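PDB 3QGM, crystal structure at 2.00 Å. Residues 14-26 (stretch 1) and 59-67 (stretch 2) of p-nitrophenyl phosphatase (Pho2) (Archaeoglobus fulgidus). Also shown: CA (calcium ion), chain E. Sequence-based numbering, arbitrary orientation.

Stretch 1 14-26: DIDGVIGKSVTPI
Stretch 2, residues 59-67: ERLRSFGLE

Phe64, just before Gly65 in stretch 2, is the centre of the contact: 101 Å² of it is covered by stretch 1, out of 428 Å² buried in all. Its chi1 of -65° (m) and chi2 of -19° send the ring into the fold of stretch 1. Pro25, with a C-gamma endo pucker, lies over one face; its CB is 4.0 Å from the ring centroid and 24° off the ring normal, a CH-pi geometry, and 3.6 Å from Phe64 CD1. Gly20 CA approaches Phe64 CE2 obliquely at 4.0 Å. An ideal CB on Gly20 would fall 2.6 Å from that CE2, so the absent side chain makes room for the ring.

Ile19 (chi1 -64°, m; chi2 140°, between wells) joins three apolar partners through CG2, which is 4.0 Å from Phe64 CD2, 4.1 Å from Leu61 CD2 and 3.9 Å from Leu66 CD1. Leu61 (m, t) points its CA-to-CB bond sideways, but its end comes nearer, and its CD2 also meets Ile15 CG2 at 4.2 Å; Ile15 is m, t. These are van der Waals contacts between buried side chains.

The backbone register is as follows. CA atoms pair Ile19 with Leu61 at 8.3 Å, Val23 with Arg60 at 7.0 Å and Pro25 with Phe64 at 5.9 Å. In stretch 1, Ile15 O accepts from Val18 N (3.0 Å) and Ile19 N (2.8 Å). Strands 20-21 and 24-25 then form a hairpin around a type II' turn from Lys21 to Thr24, with Ser22 at phi/psi 53/-126 and Val23 at -87/2. Lys21 N to Thr24 O (2.7 Å), Thr24 N to Lys21 O (2.9 Å) and Ile26 N to Ile19 O (2.7 Å) close it. Stretch 2 enters already helical at Glu59 and stays so through the region of Ser63; Gly65, at phi/psi 106/8, completes a Schellman motif.

Toward the polar edge, carbonyls border the Phe64 ring near its plane: Val23 O is 3.2 Å from Phe64 CE1, and Ser22 O is 3.7 Å from Phe64 CZ. The C-H edge of an aromatic ring is slightly positive and so suits carbonyl oxygens. Arg60 (t, t, m; chi4 172°) extends past the turn, its CD 3.4 Å from Ser22 O. Val23 CG1 lies over one face of the guanidinium, 4.1 Å from Arg60 NH2. No hydrogen bond joins the two stretches; within them, Ser22 N donates to Asp16 OD1 (2.9 Å) and Ser63 OG to Arg60 O (2.7 Å). Beyond the contact, calcium binds Asp14 OD1 (2.6 Å), Asp14 OD2 (2.4 Å), Asp16 O (2.3 Å), three waters and one atom from elsewhere in the structure.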

# COMPACT_ATOMS: atom_id res chain seq x y z
N ASP A 14 -12.50 -23.36 9.55
CA ASP A 14 -11.18 -22.70 9.37
C ASP A 14 -10.09 -23.71 9.79
O ASP A 14 -10.26 -24.46 10.76
CB ASP A 14 -11.22 -21.43 10.22
CG ASP A 14 -9.87 -20.76 10.46
OD1 ASP A 14 -8.96 -20.63 9.59
OD2 ASP A 14 -9.78 -20.29 11.61
N ILE A 15 -8.99 -23.75 9.03
CA ILE A 15 -7.88 -24.66 9.33
C ILE A 15 -6.92 -24.02 10.35
O ILE A 15 -6.77 -24.54 11.46
CB ILE A 15 -7.10 -25.01 8.06
CG1 ILE A 15 -8.00 -25.76 7.06
CG2 ILE A 15 -5.84 -25.87 8.37
CD1 ILE A 15 -7.39 -25.90 5.67
N ASP A 16 -6.29 -22.90 10.00
CA ASP A 16 -5.26 -22.32 10.89
C ASP A 16 -5.82 -21.68 12.15
O ASP A 16 -6.67 -20.77 12.11
CB ASP A 16 -4.33 -21.34 10.14
CG ASP A 16 -2.84 -21.58 10.48
OD1 ASP A 16 -2.30 -22.66 10.08
OD2 ASP A 16 -2.24 -20.71 11.17
N GLY A 17 -5.35 -22.19 13.28
CA GLY A 17 -5.79 -21.76 14.62
C GLY A 17 -6.85 -22.72 15.14
O GLY A 17 -7.30 -22.61 16.29
N VAL A 18 -7.28 -23.65 14.30
CA VAL A 18 -8.38 -24.55 14.66
C VAL A 18 -7.89 -25.99 14.60
O VAL A 18 -7.98 -26.71 15.61
CB VAL A 18 -9.62 -24.40 13.73
CG1 VAL A 18 -10.80 -25.36 14.20
CG2 VAL A 18 -10.06 -22.96 13.65
N ILE A 19 -7.32 -26.40 13.47
CA ILE A 19 -6.85 -27.78 13.30
C ILE A 19 -5.33 -27.92 13.29
O ILE A 19 -4.74 -28.93 13.76
CB ILE A 19 -7.45 -28.36 12.03
CG1 ILE A 19 -8.97 -28.41 12.20
CG2 ILE A 19 -6.92 -29.74 11.72
CD1 ILE A 19 -9.64 -28.00 10.95
N GLY A 20 -4.68 -26.89 12.80
CA GLY A 20 -3.25 -26.83 12.88
C GLY A 20 -2.77 -25.41 12.96
O GLY A 20 -3.51 -24.45 12.79
N LYS A 21 -1.51 -25.29 13.25
CA LYS A 21 -0.80 -24.05 13.11
C LYS A 21 0.35 -24.32 12.16
O LYS A 21 1.29 -25.02 12.49
CB LYS A 21 -0.29 -23.60 14.47
CG LYS A 21 -0.47 -22.13 14.73
CD LYS A 21 -0.51 -21.82 16.26
CE LYS A 21 -1.92 -22.04 16.92
NZ LYS A 21 -1.80 -22.15 18.42
N SER A 22 0.24 -23.81 10.94
CA SER A 22 1.22 -24.17 9.90
C SER A 22 1.27 -25.70 9.83
O SER A 22 0.23 -26.32 9.75
CB SER A 22 2.60 -23.52 10.20
OG SER A 22 3.58 -23.80 9.20
N VAL A 23 2.44 -26.32 9.94
CA VAL A 23 2.53 -27.77 9.82
C VAL A 23 2.31 -28.53 11.11
O VAL A 23 2.40 -29.75 11.11
CB VAL A 23 3.92 -28.18 9.27
CG1 VAL A 23 4.05 -27.71 7.79
CG2 VAL A 23 5.03 -27.62 10.21
N THR A 24 2.00 -27.84 12.20
CA THR A 24 1.84 -28.49 13.46
C THR A 24 0.36 -28.66 13.84
O THR A 24 -0.38 -27.68 13.92
CB THR A 24 2.56 -27.64 14.52
OG1 THR A 24 3.84 -27.29 13.98
CG2 THR A 24 2.72 -28.40 15.84
N PRO A 25 -0.08 -29.90 14.12
CA PRO A 25 -1.51 -30.12 14.39
C PRO A 25 -1.90 -29.61 15.76
O PRO A 25 -1.07 -29.70 16.63
CB PRO A 25 -1.65 -31.65 14.34
CG PRO A 25 -0.28 -32.20 14.66
CD PRO A 25 0.72 -31.12 14.31
N ILE A 26 -3.10 -29.05 15.94
CA ILE A 26 -3.64 -28.76 17.28
C ILE A 26 -4.35 -30.05 17.64
O ILE A 26 -5.32 -30.40 16.98
CB ILE A 26 -4.71 -27.56 17.25
CG1 ILE A 26 -4.17 -26.32 16.55
CG2 ILE A 26 -5.28 -27.23 18.64
CD1 ILE A 26 -2.77 -26.00 16.83
N GLU A 59 -2.84 -32.42 1.42
CA GLU A 59 -1.79 -33.28 1.91
C GLU A 59 -1.44 -32.94 3.36
O GLU A 59 -1.29 -33.83 4.16
CB GLU A 59 -0.56 -33.25 0.96
CG GLU A 59 -0.86 -34.03 -0.30
CD GLU A 59 0.23 -33.92 -1.39
OE1 GLU A 59 1.34 -33.43 -1.12
OE2 GLU A 59 -0.07 -34.34 -2.50
N ARG A 60 -1.44 -31.66 3.73
CA ARG A 60 -1.19 -31.31 5.12
C ARG A 60 -2.23 -31.88 6.08
O ARG A 60 -1.86 -32.52 7.10
CB ARG A 60 -1.05 -29.83 5.30
CG ARG A 60 -0.84 -29.45 6.77
CD ARG A 60 -0.69 -27.97 6.91
NE ARG A 60 0.37 -27.50 6.06
CZ ARG A 60 0.67 -26.23 5.82
NH1 ARG A 60 -0.02 -25.25 6.38
NH2 ARG A 60 1.68 -25.96 4.99
N LEU A 61 -3.51 -31.69 5.80
CA LEU A 61 -4.55 -32.27 6.67
C LEU A 61 -4.37 -33.78 6.83
O LEU A 61 -4.47 -34.32 7.93
CB LEU A 61 -5.97 -31.96 6.18
CG LEU A 61 -6.38 -30.47 6.32
CD1 LEU A 61 -7.79 -30.26 5.95
CD2 LEU A 61 -6.16 -29.99 7.72
N ARG A 62 -4.09 -34.47 5.71
CA ARG A 62 -3.80 -35.90 5.82
C ARG A 62 -2.58 -36.20 6.68
O ARG A 62 -2.61 -37.18 7.39
CB ARG A 62 -3.70 -36.58 4.45
CG ARG A 62 -4.98 -36.47 3.62
CD ARG A 62 -4.68 -36.73 2.12
NE ARG A 62 -5.90 -36.96 1.36
CZ ARG A 62 -5.96 -37.14 0.03
NH1 ARG A 62 -4.86 -37.10 -0.74
NH2 ARG A 62 -7.14 -37.35 -0.52
N SER A 63 -1.53 -35.37 6.64
CA SER A 63 -0.37 -35.59 7.51
C SER A 63 -0.75 -35.45 9.00
O SER A 63 -0.05 -35.99 9.85
CB SER A 63 0.81 -34.67 7.17
OG SER A 63 0.68 -33.34 7.70
N PHE A 64 -1.83 -34.74 9.31
CA PHE A 64 -2.34 -34.64 10.69
C PHE A 64 -3.12 -35.88 11.11
O PHE A 64 -3.51 -36.03 12.26
CB PHE A 64 -3.27 -33.42 10.83
CG PHE A 64 -2.59 -32.08 10.64
CD1 PHE A 64 -1.22 -31.95 10.75
CD2 PHE A 64 -3.33 -30.95 10.38
CE1 PHE A 64 -0.62 -30.74 10.59
CE2 PHE A 64 -2.72 -29.72 10.22
CZ PHE A 64 -1.37 -29.62 10.30
N GLY A 65 -3.43 -36.75 10.16
CA GLY A 65 -4.11 -37.99 10.48
C GLY A 65 -5.56 -37.98 10.08
O GLY A 65 -6.31 -38.90 10.42
N LEU A 66 -5.98 -36.95 9.35
CA LEU A 66 -7.38 -36.81 8.98
C LEU A 66 -7.60 -37.48 7.63
O LEU A 66 -6.72 -37.46 6.75
CB LEU A 66 -7.79 -35.32 8.94
CG LEU A 66 -7.45 -34.48 10.18
CD1 LEU A 66 -8.10 -33.13 10.09
CD2 LEU A 66 -7.87 -35.16 11.45
N GLU A 67 -8.79 -38.05 7.49
CA GLU A 67 -9.24 -38.67 6.28
C GLU A 67 -10.04 -37.58 5.58
O GLU A 67 -11.08 -37.17 6.08
CB GLU A 67 -10.13 -39.86 6.60
CG GLU A 67 -10.06 -41.02 5.61
CD GLU A 67 -9.67 -42.33 6.30
OE1 GLU A 67 -8.48 -42.46 6.69
OE2 GLU A 67 -10.54 -43.22 6.49
CA CA E . -7.82 -18.97 11.29
O HOH W 1 -5.90 -17.90 12.35
O HOH W 2 -6.47 -18.59 9.40
O HOH W 3 -9.06 -17.43 10.48